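Local coordinates for protein succinic semialdehyde dehydrogenase (Streptococcus pyogenes MGAS1882, PDB 4YWV) that probably catalyses the oxidation of succinic semialdehyde to succinate with a nicotinamide cofactor, at residues Asn150-Lys155 and Gly179-Leu184. Residues are numbered along the deposited sequence; the frame is centred on the assembly and turned at random.
With SSN (4-oxobutanoic acid), chain D.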
loop_
_atom_site.group_PDB
_atom_site.type_symbol
_atom_site.label_atom_id
_atom_site.label_comp_id
_atom_site.label_asym_id
_atom_site.label_seq_id
_atom_site.Cartn_x
_atom_site.Cartn_y
_atom_site.Cartn_z
ATOM N N ASN A 150 -12.433 10.902 -3.709
ATOM C CA ASN A 150 -12.690 9.519 -4.125
ATOM C C ASN A 150 -14.101 9.085 -3.738
ATOM O O ASN A 150 -14.369 8.870 -2.553
ATOM C CB ASN A 150 -11.736 8.533 -3.443
ATOM C CG ASN A 150 -10.296 8.736 -3.826
ATOM O OD1 ASN A 150 -9.971 9.138 -4.947
ATOM N ND2 ASN A 150 -9.408 8.427 -2.893
ATOM N N PRO A 151 -15.021 8.950 -4.713
ATOM C CA PRO A 151 -16.362 8.523 -4.304
ATOM C C PRO A 151 -16.206 7.167 -3.620
ATOM O O PRO A 151 -15.220 6.466 -3.851
ATOM C CB PRO A 151 -17.119 8.424 -5.627
ATOM C CG PRO A 151 -16.449 9.436 -6.482
ATOM C CD PRO A 151 -14.980 9.225 -6.159
ATOM N N MET A 152 -17.166 6.787 -2.789
ATOM C CA MET A 152 -17.049 5.514 -2.093
ATOM C C MET A 152 -18.257 4.575 -2.180
ATOM O O MET A 152 -19.402 5.015 -2.266
ATOM C CB MET A 152 -16.716 5.794 -0.625
ATOM C CG MET A 152 -16.329 4.574 0.184
ATOM S SD MET A 152 -15.868 5.035 1.856
ATOM C CE MET A 152 -14.106 5.373 1.608
ATOM N N VAL A 153 -17.981 3.273 -2.196
ATOM C CA VAL A 153 -19.030 2.251 -2.200
ATOM C C VAL A 153 -18.735 1.396 -0.971
ATOM O O VAL A 153 -17.594 0.971 -0.743
ATOM C CB VAL A 153 -19.056 1.379 -3.495
ATOM C CG1 VAL A 153 -19.572 2.217 -4.647
ATOM C CG2 VAL A 153 -17.676 0.805 -3.804
ATOM N N LEU A 154 -19.772 1.169 -0.173
ATOM C CA LEU A 154 -19.638 0.448 1.076
ATOM C C LEU A 154 -20.330 -0.890 1.153
ATOM O O LEU A 154 -21.499 -1.027 0.787
ATOM C CB LEU A 154 -20.154 1.328 2.221
ATOM C CG LEU A 154 -20.452 0.666 3.571
ATOM C CD1 LEU A 154 -19.154 0.198 4.220
ATOM C CD2 LEU A 154 -21.178 1.659 4.469
ATOM N N LYS A 155 -19.583 -1.869 1.653
ATOM C CA LYS A 155 -20.085 -3.214 1.865
ATOM C C LYS A 155 -19.922 -3.374 3.365
ATOM O O LYS A 155 -18.823 -3.608 3.853
ATOM C CB LYS A 155 -19.227 -4.233 1.129
ATOM C CG LYS A 155 -19.860 -5.604 1.005
ATOM C CD LYS A 155 -19.955 -6.296 2.342
ATOM C CE LYS A 155 -20.618 -7.645 2.216
ATOM N NZ LYS A 155 -21.098 -8.091 3.544
ATOM N N GLY A 179 -23.894 9.520 -4.685
ATOM C CA GLY A 179 -22.728 8.818 -5.184
ATOM C C GLY A 179 -21.529 8.989 -4.274
ATOM O O GLY A 179 -20.635 8.147 -4.299
ATOM N N SER A 180 -21.499 10.069 -3.486
ATOM C CA SER A 180 -20.390 10.326 -2.555
ATOM C C SER A 180 -20.099 9.037 -1.779
ATOM O O SER A 180 -18.943 8.647 -1.580
ATOM C CB SER A 180 -20.752 11.452 -1.579
ATOM O OG SER A 180 -20.953 12.679 -2.254
ATOM N N ILE A 181 -21.171 8.400 -1.324
ATOM C CA ILE A 181 -21.079 7.126 -0.638
ATOM C C ILE A 181 -22.396 6.397 -0.836
ATOM O O ILE A 181 -23.477 6.971 -0.665
ATOM C CB ILE A 181 -20.777 7.263 0.878
ATOM C CG1 ILE A 181 -20.518 5.855 1.454
ATOM C CG2 ILE A 181 -21.928 7.972 1.597
ATOM C CD1 ILE A 181 -19.826 5.821 2.807
ATOM N N THR A 182 -22.302 5.139 -1.244
ATOM C CA THR A 182 -23.488 4.331 -1.451
ATOM C C THR A 182 -23.308 3.022 -0.707
ATOM O O THR A 182 -22.263 2.383 -0.799
ATOM C CB THR A 182 -23.722 4.020 -2.946
ATOM O OG1 THR A 182 -23.667 5.235 -3.704
ATOM C CG2 THR A 182 -25.091 3.367 -3.148
ATOM N N ASN A 183 -24.323 2.640 0.050
ATOM C CA ASN A 183 -24.281 1.394 0.786
ATOM C C ASN A 183 -24.640 0.281 -0.190
ATOM O O ASN A 183 -25.531 0.448 -1.019
ATOM C CB ASN A 183 -25.281 1.429 1.940
ATOM C CG ASN A 183 -25.402 0.094 2.632
ATOM O OD1 ASN A 183 -24.400 -0.492 3.043
ATOM N ND2 ASN A 183 -26.627 -0.402 2.765
ATOM N N LEU A 184 -23.946 -0.848 -0.105
ATOM C CA LEU A 184 -24.224 -1.969 -1.002
ATOM C C LEU A 184 -24.608 -3.244 -0.256
ATOM O O LEU A 184 -23.763 -3.886 0.375
ATOM C CB LEU A 184 -23.006 -2.272 -1.879
ATOM C CG LEU A 184 -22.322 -1.097 -2.571
ATOM C CD1 LEU A 184 -21.053 -1.580 -3.232
ATOM C CD2 LEU A 184 -23.254 -0.468 -3.580
HETATM C C1 SSN D . -20.825 -10.253 6.549
HETATM O O1 SSN D . -19.816 -9.545 6.813
HETATM C C2 SSN D . -21.862 -9.823 5.539
HETATM O O2 SSN D . -21.003 -11.344 7.124
HETATM C C3 SSN D . -22.099 -10.941 4.534
HETATM C C4 SSN D . -23.277 -10.611 3.621
HETATM O O4 SSN D . -23.488 -11.230 2.589
HETATM O O HOH W 1 -20.959 5.717 -4.258
#
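Met152 CG and Ile181 CG1 both lie anti to the backbone N (chi1 -170° and -173°), which sets the two side chains side by side, with Met152 SD 4.1 Å from Ile181 CD1. On the face of Val153 and Thr182, Leu184 CD1 comes across to 3.6 Å from Val153 CB, its CG being turned beside its own N (chi1 -47°). The backbones between them run parallel. Met152 N gives its hydrogen to Ser180 O and Leu154 N to Thr182 O, both at 2.8 Å. Thr182 N and Leu184 N return bonds to Met152 O and Leu154 O. Met152 O is gripped further: Ile181 CA makes a CA-H...O contact at 3.1 Å, and a water donates to it and to Gly179 O while accepting from Thr182 OG1, which also bonds Arg31. Helix 134-148 packs on the Met152, Leu154 and Ile181 face; helix 22-41 meets Pro151 and Thr182. Strand 181-183 is an outermost strand of this sheet within the chain, joined to 152-155 through helix 161-174 in a beta-alpha-beta crossover, as in the Rossmann-like cofactor-binding domain of aldehyde dehydrogenases.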